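Endo-beta-1,4-mannanase (Alicyclobacillus acidocaldarius, PDB 4CD8) hydrolyses internal beta-1,4-mannosidic linkages of mannans as a family GH113 glycoside hydrolase with a TIM-barrel fold. Local coordinates at residues A62-G66 / P67-V71; A80-A83 / H84-L88; A268-D271 / E272-K276. All coordinates share one frame; numbering follows the deposited sequence.

The three contacts are local, each within one continuous stretch of the barrel, and are met in series along the chain. Contact 1 (62-71) runs from the short strand 63-64 into the loop before helix 73-85, and contact 2 (80-88) ends that same helix just before strand 89-98; their centres are about 24 Å apart. Contact 3 (268-276) joins helix 255-268 to strand 275-283, with its centre about 37 Å from that of contact 1, across the centre of the chain, and about 27 Å from that of contact 2. Contact 1 stands back from the sugar site without lining it: the Val69 side chain is about 12 Å from the bound mannose and that of Thr70 about 14 Å from the inhibitor.

Contact 1 of 3, residues A62-G66 / P67-V71; sequences AIAYG and PPVTV
Thr70 turns OG1 between its own backbone N and carbonyl carbon (chi1 73°), which brings the hydroxyl back to the amide of Gly66, while Val69, with CG1 opposite its backbone N (chi1 173°), spreads its two methyls against Ala64. The Gly66 N to Thr70 OG1 bond is 2.9 Å long but weak, being bent to 123° at the hydrogen. Thr70 OG1 gives its own proton to Val71 O. CG2 of the same threonine lies 4.0 Å from Tyr65 CA. Val69 CG2 packs on Ala64 CB at 4.0 Å, and Val69 CG1 comes up to Ala64 O.

Gly66 O takes two amides: Val69 N at 2.9 Å, in the carbonyl plane and on a lone pair, and Thr70 N at 3.0 Å, well above that plane though straighter at its hydrogen. The peptide before Pro68 is cis, which is consistent with the chain folding back here. A water lies within hydrogen-bonding distance of Tyr65 O and Pro67 O and can link the backbone ahead of the turn to Pro67. Around the turn, Val69 packs on Leu54 and Thr70 on Phe51, both of strand 46-55, while Tyr134 of helix 120-140 also touches Thr70.

Gly66 has a positive phi, and a CB on it would collide with Pro67 CD, so a residue without a side chain fits this corner. Since neither proline has an amide proton to give, Val69 and Thr70 are the first residues after Gly66 whose N-H groups can close the turn on its carbonyl.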
ATOM      1  N   ALA A  62     -12.291  -2.215 -18.531  1.00 18.39           N
ATOM      2  CA  ALA A  62     -10.996  -1.861 -19.101  1.00 17.82           C
ATOM      3  C   ALA A  62     -10.100  -1.224 -18.079  1.00 16.37           C
ATOM      4  O   ALA A  62     -10.538  -0.382 -17.301  1.00 20.40           O
ATOM      5  CB  ALA A  62     -11.201  -0.891 -20.272  1.00 22.34           C
ATOM      6  N   ILE A  63      -8.828  -1.597 -18.125  1.00 17.49           N
ATOM      7  CA  ILE A  63      -7.782  -1.005 -17.320  1.00 16.91           C
ATOM      8  C   ILE A  63      -6.584  -0.585 -18.192  1.00 17.00           C
ATOM      9  O   ILE A  63      -6.035  -1.363 -18.989  1.00 18.95           O
ATOM     10  CB  ILE A  63      -7.261  -1.978 -16.224  1.00 13.77           C
ATOM     11  CG1 ILE A  63      -8.425  -2.585 -15.428  1.00 15.27           C
ATOM     12  CG2 ILE A  63      -6.303  -1.242 -15.320  1.00 17.70           C
ATOM     13  CD1 ILE A  63      -7.985  -3.680 -14.479  1.00 17.44           C
ATOM     14  N   ALA A  64      -6.182   0.668 -18.012  1.00 17.59           N
ATOM     15  CA  ALA A  64      -5.030   1.227 -18.709  1.00 18.40           C
ATOM     16  C   ALA A  64      -3.817   1.203 -17.808  1.00 19.04           C
ATOM     17  O   ALA A  64      -3.793   1.826 -16.750  1.00 20.70           O
ATOM     18  CB  ALA A  64      -5.347   2.669 -19.156  1.00 17.26           C
ATOM     19  N   TYR A  65      -2.789   0.476 -18.227  1.00 19.94           N
ATOM     20  CA  TYR A  65      -1.527   0.474 -17.494  1.00 18.58           C
ATOM     21  C   TYR A  65      -0.350   0.276 -18.440  1.00 18.40           C
ATOM     22  O   TYR A  65      -0.540  -0.029 -19.631  1.00 21.66           O
ATOM     23  CB  TYR A  65      -1.522  -0.609 -16.415  1.00 20.80           C
ATOM     24  CG  TYR A  65      -1.771  -2.015 -16.952  1.00 22.02           C
ATOM     25  CD1 TYR A  65      -3.072  -2.496 -17.110  1.00 21.93           C
ATOM     26  CD2 TYR A  65      -0.710  -2.847 -17.309  1.00 21.37           C
ATOM     27  CE1 TYR A  65      -3.317  -3.772 -17.589  1.00 23.34           C
ATOM     28  CE2 TYR A  65      -0.933  -4.131 -17.783  1.00 19.61           C
ATOM     29  CZ  TYR A  65      -2.236  -4.581 -17.926  1.00 25.76           C
ATOM     30  OH  TYR A  65      -2.465  -5.826 -18.404  1.00 30.79           O
ATOM     31  N   GLY A  66       0.853   0.427 -17.901  1.00 20.03           N
ATOM     32  CA  GLY A  66       2.033   0.571 -18.717  1.00 15.73           C
ATOM     33  C   GLY A  66       2.019   1.939 -19.398  1.00 20.53           C
ATOM     34  O   GLY A  66       1.133   2.746 -19.156  1.00 21.07           O
ATOM     35  N   PRO A  67       3.054   2.217 -20.175  1.00 20.47           N
ATOM     36  CA  PRO A  67       3.158   3.467 -20.925  1.00 19.77           C
ATOM     37  C   PRO A  67       1.926   3.601 -21.785  1.00 18.80           C
ATOM     38  O   PRO A  67       1.463   2.627 -22.325  1.00 21.43           O
ATOM     39  CB  PRO A  67       4.423   3.259 -21.764  1.00 22.06           C
ATOM     40  CG  PRO A  67       5.219   2.273 -20.977  1.00 22.33           C
ATOM     41  CD  PRO A  67       4.176   1.317 -20.484  1.00 22.45           C
ATOM     42  N   PRO A  68       1.397   4.813 -21.932  1.00 19.90           N
ATOM     43  CA  PRO A  68       1.863   6.088 -21.434  1.00 19.18           C
ATOM     44  C   PRO A  68       1.286   6.502 -20.074  1.00 20.22           C
ATOM     45  O   PRO A  68       1.522   7.631 -19.613  1.00 22.78           O
ATOM     46  CB  PRO A  68       1.330   7.058 -22.510  1.00 22.03           C
ATOM     47  CG  PRO A  68       0.037   6.463 -22.872  1.00 19.62           C
ATOM     48  CD  PRO A  68       0.242   4.972 -22.838  1.00 21.72           C
ATOM     49  N   VAL A  69       0.522   5.613 -19.443  1.00 18.96           N
ATOM     50  CA  VAL A  69      -0.184   5.935 -18.220  1.00 20.23           C
ATOM     51  C   VAL A  69       0.725   5.792 -17.018  1.00 19.76           C
ATOM     52  O   VAL A  69       0.997   6.768 -16.308  1.00 22.06           O
ATOM     53  CB  VAL A  69      -1.417   5.036 -18.084  1.00 27.26           C
ATOM     54  CG1 VAL A  69      -2.087   5.220 -16.717  1.00 22.00           C
ATOM     55  CG2 VAL A  69      -2.359   5.307 -19.269  1.00 25.57           C
ATOM     56  N   THR A  70       1.235   4.580 -16.819  1.00 20.83           N
ATOM     57  CA  THR A  70       2.061   4.316 -15.644  1.00 17.27           C
ATOM     58  C   THR A  70       3.558   4.273 -15.977  1.00 17.28           C
ATOM     59  O   THR A  70       3.963   4.205 -17.142  1.00 18.73           O
ATOM     60  CB  THR A  70       1.713   2.945 -14.985  1.00 20.20           C
ATOM     61  OG1 THR A  70       2.216   1.883 -15.813  1.00 19.46           O
ATOM     62  CG2 THR A  70       0.246   2.809 -14.827  1.00 21.78           C
ATOM     63  N   VAL A  71       4.357   4.227 -14.914  1.00 19.57           N
ATOM     64  CA  VAL A  71       5.763   3.898 -15.014  1.00 19.19           C
ATOM     65  C   VAL A  71       5.937   2.641 -15.888  1.00 15.13           C
ATOM     66  O   VAL A  71       5.135   1.740 -15.863  1.00 19.31           O
ATOM     67  CB  VAL A  71       6.407   3.665 -13.630  1.00 17.22           C
ATOM     68  CG1 VAL A  71       6.582   4.981 -12.916  1.00 18.28           C
ATOM     69  CG2 VAL A  71       5.585   2.705 -12.768  1.00 15.26           C
TER
HETATM   70  O   HOH W   1      -1.249   1.960 -21.483  1.00 31.28           O

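Contact 2 of 3, residues A80-A83 / H84-L88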
ATOM      1  N   ALA A  80      13.454  -0.623  -8.309  1.00 16.45           N
ATOM      2  CA  ALA A  80      13.715  -1.804  -7.485  1.00 16.37           C
ATOM      3  C   ALA A  80      15.210  -2.051  -7.314  1.00 14.68           C
ATOM      4  O   ALA A  80      15.680  -2.446  -6.216  1.00 16.37           O
ATOM      5  CB  ALA A  80      13.047  -3.022  -8.073  1.00 16.82           C
ATOM      6  N   GLU A  81      15.962  -1.871  -8.391  1.00 15.30           N
ATOM      7  CA  GLU A  81      17.415  -2.149  -8.354  1.00 17.85           C
ATOM      8  C   GLU A  81      18.126  -1.163  -7.423  1.00 17.16           C
ATOM      9  O   GLU A  81      19.000  -1.533  -6.625  1.00 17.93           O
ATOM     10  CB  GLU A  81      17.936  -2.113  -9.775  1.00 22.55           C
ATOM     11  CG  GLU A  81      19.416  -2.187  -9.999  1.00 27.96           C
ATOM     12  CD  GLU A  81      19.736  -1.834 -11.443  1.00 33.69           C
ATOM     13  OE1 GLU A  81      19.172  -2.512 -12.323  1.00 41.45           O
ATOM     14  OE2 GLU A  81      20.489  -0.862 -11.691  1.00 41.25           O
ATOM     15  N   LEU A  82      17.692   0.093  -7.472  1.00 16.44           N
ATOM     16  CA  LEU A  82      18.228   1.122  -6.608  1.00 16.23           C
ATOM     17  C   LEU A  82      17.881   0.822  -5.132  1.00 15.75           C
ATOM     18  O   LEU A  82      18.736   0.854  -4.251  1.00 15.57           O
ATOM     19  CB  LEU A  82      17.646   2.480  -7.037  1.00 15.32           C
ATOM     20  CG  LEU A  82      18.062   3.672  -6.164  1.00 18.29           C
ATOM     21  CD1 LEU A  82      19.588   3.823  -6.097  1.00 18.87           C
ATOM     22  CD2 LEU A  82      17.422   4.970  -6.681  1.00 20.21           C
ATOM     23  N   ALA A  83      16.618   0.505  -4.874  1.00 14.30           N
ATOM     24  CA  ALA A  83      16.190   0.188  -3.517  1.00 14.74           C
ATOM     25  C   ALA A  83      16.997  -0.988  -2.998  1.00 15.85           C
ATOM     26  O   ALA A  83      17.488  -0.967  -1.861  1.00 16.87           O
ATOM     27  CB  ALA A  83      14.716  -0.151  -3.449  1.00 16.79           C
ATOM     28  N   HIS A  84      17.114  -2.019  -3.822  1.00 14.38           N
ATOM     29  CA  HIS A  84      17.859  -3.183  -3.364  1.00 16.08           C
ATOM     30  C   HIS A  84      19.322  -2.876  -3.091  1.00 15.23           C
ATOM     31  O   HIS A  84      19.930  -3.419  -2.159  1.00 16.40           O
ATOM     32  CB  HIS A  84      17.743  -4.292  -4.415  1.00 14.80           C
ATOM     33  CG  HIS A  84      16.446  -5.032  -4.366  1.00 15.86           C
ATOM     34  ND1 HIS A  84      15.786  -5.473  -5.492  1.00 16.37           N
ATOM     35  CD2 HIS A  84      15.693  -5.441  -3.314  1.00 17.29           C
ATOM     36  CE1 HIS A  84      14.685  -6.113  -5.134  1.00 17.05           C
ATOM     37  NE2 HIS A  84      14.613  -6.113  -3.818  1.00 15.81           N
ATOM     38  N   ALA A  85      19.915  -2.051  -3.936  1.00 13.81           N
ATOM     39  CA  ALA A  85      21.304  -1.662  -3.782  1.00 16.62           C
ATOM     40  C   ALA A  85      21.539  -0.829  -2.534  1.00 16.17           C
ATOM     41  O   ALA A  85      22.687  -0.740  -2.059  1.00 16.46           O
ATOM     42  CB  ALA A  85      21.796  -0.927  -5.007  1.00 16.64           C
ATOM     43  N   LEU A  86      20.473  -0.166  -2.077  1.00 16.74           N
ATOM     44  CA  LEU A  86      20.496   0.606  -0.847  1.00 16.32           C
ATOM     45  C   LEU A  86      20.124  -0.243   0.384  1.00 16.84           C
ATOM     46  O   LEU A  86      20.002   0.275   1.484  1.00 17.99           O
ATOM     47  CB  LEU A  86      19.573   1.806  -0.961  1.00 18.17           C
ATOM     48  CG  LEU A  86      19.966   2.795  -2.033  1.00 18.76           C
ATOM     49  CD1 LEU A  86      18.758   3.663  -2.351  1.00 17.84           C
ATOM     50  CD2 LEU A  86      21.161   3.602  -1.582  1.00 18.21           C
ATOM     51  N   GLY A  87      19.911  -1.546   0.193  1.00 17.47           N
ATOM     52  CA  GLY A  87      19.712  -2.442   1.338  1.00 16.61           C
ATOM     53  C   GLY A  87      18.261  -2.606   1.749  1.00 15.41           C
ATOM     54  O   GLY A  87      17.956  -3.217   2.752  1.00 19.06           O
ATOM     55  N   LEU A  88      17.342  -2.048   0.958  1.00 14.99           N
ATOM     56  CA  LEU A  88      15.915  -2.219   1.227  1.00 13.89           C
ATOM     57  C   LEU A  88      15.351  -3.529   0.632  1.00 16.16           C
ATOM     58  O   LEU A  88      15.815  -3.977  -0.402  1.00 17.95           O
ATOM     59  CB  LEU A  88      15.132  -1.029   0.641  1.00 15.80           C
ATOM     60  CG  LEU A  88      15.467   0.318   1.298  1.00 17.36           C
ATOM     61  CD1 LEU A  88      14.944   1.463   0.424  1.00 19.12           C
ATOM     62  CD2 LEU A  88      14.892   0.378   2.718  1.00 17.43           C
TER
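Leu86 folds back over the last turn of helix 73-85 toward Leu82, four residues earlier. Its CB lies 3.5 Å from Leu82 O and also near Ala83 O. CG, placed beside the backbone N and opposite the carbonyl carbon (chi1 -63°), comes closer still, 3.2 Å from Leu82 O. At the tip, Leu86 CD1 lies 3.4 Å from Leu82 O and 3.8 Å from Leu82 CD1, the two side chains crossing obliquely, and it also touches Leu82 CG. The pair faces helix 30-40, where Leu82 packs on Met36 and Leu86 on Ala40.

The backbone beneath keeps its helical bonds through His84 N to Ala80 O, Ala85 N to Glu81 O and Leu86 N to Leu82 O. The imidazole of His84 lies obliquely beside Ala80 O, and its NE2 is hydrogen-bonded to Glu144.

Beyond Leu86 the chain leaves the helix at Gly87, whose positive phi of 91° would jam a CB against the preceding carbonyl. Gly87 N bonds to His84 O, and Leu88 N reaches back to Ala83 O at 3.0 Å; that oxygen also takes a weak bond from Leu86 N. Leu88 CD1 settles 4.2 Å from Ala83 CB, an apolar contact across the cap, and both residues pack on Val47. This is a Schellman motif with glycine at its turning point, here ending a barrel helix and leading directly into the parallel strand 89-98 of the TIM barrel.

Contact 3 of 3, residues A268-D271 / E272-K276; sequences AMPD and EPWFK
Glu272 OE1 is gripped by two groups: Trp274 NE1, which donates to it at 2.7 Å, and Arg217 of helix 209-223, which forms a salt bridge to it. The indole bond is nearly straight, 167° at the hydrogen, and lies in the ring plane; it uses the anti lone pair of OE1, on the side away from OE2. Glu272 holds its chain extended beyond CG (chi2 172°), carrying the carboxylate across the pyrrolidine of Pro270, where Pro270 CB lies 3.6 Å from Glu272 OE2. CG of Pro270 also lies obliquely by the indole, 4.0 Å from Trp274 CZ2. An alanine here would take away the carboxylate, and the indole N-H and Arg217 would probably lose their shared acceptor, leaving the tryptophan less firmly fixed in rotation.

Backbone bonds shape the link: Glu272 N gives a weak bond to Pro270 O, and Phe275 N to Glu272 O closes a type I beta turn from Glu272 to Phe275. In the TIM barrel this is a helix-to-strand connection, leaving helix 255-268 at Met269 and entering strand 275-283 at Phe275, next to the parallel strand 227-232.

Met269, bent at both chi2 (-50°) and chi3, hooks its methyl back over the Phe275 ring. CE stands almost exactly above the ring centre, 3.5 Å from the centroid, a CH-pi contact; SD is further off over the same ring, at 4.9 Å from the centroid, in a Met-aromatic contact. The same methyl meets Trp274 CH2 at 4.0 Å and so bridges the two aromatics. Phe229 of strand 227-232 packs against both Met269 and Phe275, and Tyr278 meets the Phe275 ring edge-to-face.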
ATOM      1  N   ALA A 268      -0.876   2.351  20.801  1.00 25.63           N
ATOM      2  CA  ALA A 268      -1.936   1.331  20.748  1.00 27.48           C
ATOM      3  C   ALA A 268      -1.459  -0.097  20.382  1.00 25.48           C
ATOM      4  O   ALA A 268      -1.981  -1.080  20.930  1.00 26.55           O
ATOM      5  CB  ALA A 268      -3.039   1.778  19.806  1.00 28.35           C
ATOM      6  N   MET A 269      -0.475  -0.214  19.487  1.00 23.52           N
ATOM      7  CA  MET A 269      -0.124  -1.515  18.917  1.00 22.69           C
ATOM      8  C   MET A 269       0.764  -2.274  19.881  1.00 21.14           C
ATOM      9  O   MET A 269       1.762  -1.755  20.319  1.00 25.90           O
ATOM     10  CB  MET A 269       0.593  -1.364  17.562  1.00 22.61           C
ATOM     11  CG  MET A 269      -0.279  -0.828  16.432  1.00 21.51           C
ATOM     12  SD  MET A 269      -1.852  -1.691  16.229  1.00 22.21           S
ATOM     13  CE  MET A 269      -1.311  -3.309  15.656  1.00 19.23           C
ATOM     14  N   PRO A 270       0.390  -3.519  20.219  1.00 24.32           N
ATOM     15  CA  PRO A 270       1.186  -4.251  21.198  1.00 25.32           C
ATOM     16  C   PRO A 270       2.419  -4.908  20.578  1.00 25.29           C
ATOM     17  O   PRO A 270       2.529  -4.983  19.354  1.00 28.41           O
ATOM     18  CB  PRO A 270       0.210  -5.305  21.701  1.00 28.14           C
ATOM     19  CG  PRO A 270      -0.651  -5.603  20.528  1.00 27.37           C
ATOM     20  CD  PRO A 270      -0.787  -4.292  19.792  1.00 24.47           C
ATOM     21  N   ASP A 271       3.341  -5.367  21.426  1.00 27.60           N
ATOM     22  CA  ASP A 271       4.499  -6.077  20.938  1.00 27.16           C
ATOM     23  C   ASP A 271       4.161  -7.561  21.022  1.00 26.91           C
ATOM     24  O   ASP A 271       4.541  -8.243  21.962  1.00 30.84           O
ATOM     25  CB  ASP A 271       5.737  -5.715  21.769  1.00 29.78           C
ATOM     26  CG  ASP A 271       6.988  -6.435  21.304  1.00 32.78           C
ATOM     27  OD1 ASP A 271       6.976  -7.002  20.185  1.00 38.35           O
ATOM     28  OD2 ASP A 271       7.945  -6.446  22.039  1.00 29.96           O
ATOM     29  N   GLU A 272       3.399  -8.005  20.011  1.00 27.50           N
ATOM     30  CA  GLU A 272       2.944  -9.396  19.967  1.00 30.70           C
ATOM     31  C   GLU A 272       3.267  -9.998  18.613  1.00 25.80           C
ATOM     32  O   GLU A 272       3.256  -9.298  17.605  1.00 20.57           O
ATOM     33  CB  GLU A 272       1.452  -9.467  20.267  1.00 34.64           C
ATOM     34  CG  GLU A 272       1.174  -9.080  21.703  1.00 32.06           C
ATOM     35  CD  GLU A 272      -0.293  -8.943  22.031  1.00 31.63           C
ATOM     36  OE1 GLU A 272      -1.153  -9.238  21.188  1.00 30.62           O
ATOM     37  OE2 GLU A 272      -0.579  -8.536  23.166  1.00 34.08           O
ATOM     38  N   PRO A 273       3.555 -11.318  18.582  1.00 24.98           N
ATOM     39  CA  PRO A 273       4.073 -11.936  17.335  1.00 26.81           C
ATOM     40  C   PRO A 273       3.161 -11.903  16.092  1.00 24.11           C
ATOM     41  O   PRO A 273       3.657 -12.039  14.971  1.00 24.70           O
ATOM     42  CB  PRO A 273       4.401 -13.383  17.746  1.00 32.14           C
ATOM     43  CG  PRO A 273       3.792 -13.585  19.125  1.00 34.93           C
ATOM     44  CD  PRO A 273       3.623 -12.226  19.746  1.00 30.35           C
ATOM     45  N   TRP A 274       1.848 -11.785  16.303  1.00 21.91           N
ATOM     46  CA  TRP A 274       0.881 -11.735  15.194  1.00 19.92           C
ATOM     47  C   TRP A 274       0.957 -10.464  14.359  1.00 20.85           C
ATOM     48  O   TRP A 274       0.486 -10.446  13.219  1.00 21.35           O
ATOM     49  CB  TRP A 274      -0.559 -11.912  15.713  1.00 21.63           C
ATOM     50  CG  TRP A 274      -0.995 -10.824  16.631  1.00 25.09           C
ATOM     51  CD1 TRP A 274      -0.897 -10.824  17.988  1.00 27.33           C
ATOM     52  CD2 TRP A 274      -1.556  -9.552  16.268  1.00 23.69           C
ATOM     53  NE1 TRP A 274      -1.364  -9.650  18.495  1.00 27.35           N
ATOM     54  CE2 TRP A 274      -1.785  -8.851  17.467  1.00 22.74           C
ATOM     55  CE3 TRP A 274      -1.910  -8.948  15.049  1.00 23.02           C
ATOM     56  CZ2 TRP A 274      -2.311  -7.572  17.491  1.00 24.43           C
ATOM     57  CZ3 TRP A 274      -2.458  -7.669  15.079  1.00 22.75           C
ATOM     58  CH2 TRP A 274      -2.650  -6.998  16.289  1.00 23.83           C
ATOM     59  N   PHE A 275       1.546  -9.427  14.929  1.00 20.76           N
ATOM     60  CA  PHE A 275       1.633  -8.141  14.236  1.00 18.57           C
ATOM     61  C   PHE A 275       3.035  -7.964  13.637  1.00 18.50           C
ATOM     62  O   PHE A 275       4.059  -8.018  14.340  1.00 18.32           O
ATOM     63  CB  PHE A 275       1.338  -7.012  15.183  1.00 19.32           C
ATOM     64  CG  PHE A 275       1.433  -5.662  14.537  1.00 16.97           C
ATOM     65  CD1 PHE A 275       0.699  -5.383  13.428  1.00 18.71           C
ATOM     66  CD2 PHE A 275       2.279  -4.690  15.043  1.00 16.40           C
ATOM     67  CE1 PHE A 275       0.780  -4.131  12.820  1.00 16.03           C
ATOM     68  CE2 PHE A 275       2.342  -3.443  14.472  1.00 17.97           C
ATOM     69  CZ  PHE A 275       1.594  -3.174  13.338  1.00 18.75           C
ATOM     70  N   LYS A 276       3.073  -7.753  12.331  1.00 17.53           N
ATOM     71  CA  LYS A 276       4.327  -7.719  11.613  1.00 15.98           C
ATOM     72  C   LYS A 276       4.704  -6.351  11.031  1.00 16.58           C
ATOM     73  O   LYS A 276       5.685  -6.243  10.347  1.00 18.18           O
ATOM     74  CB  LYS A 276       4.332  -8.789  10.528  1.00 18.88           C
ATOM     75  CG  LYS A 276       4.590 -10.164  11.106  1.00 26.02           C
ATOM     76  CD  LYS A 276       6.038 -10.345  11.526  1.00 28.98           C
ATOM     77  CE  LYS A 276       6.267 -11.804  11.871  1.00 35.64           C
ATOM     78  NZ  LYS A 276       7.590 -12.009  12.508  1.00 37.54           N
TER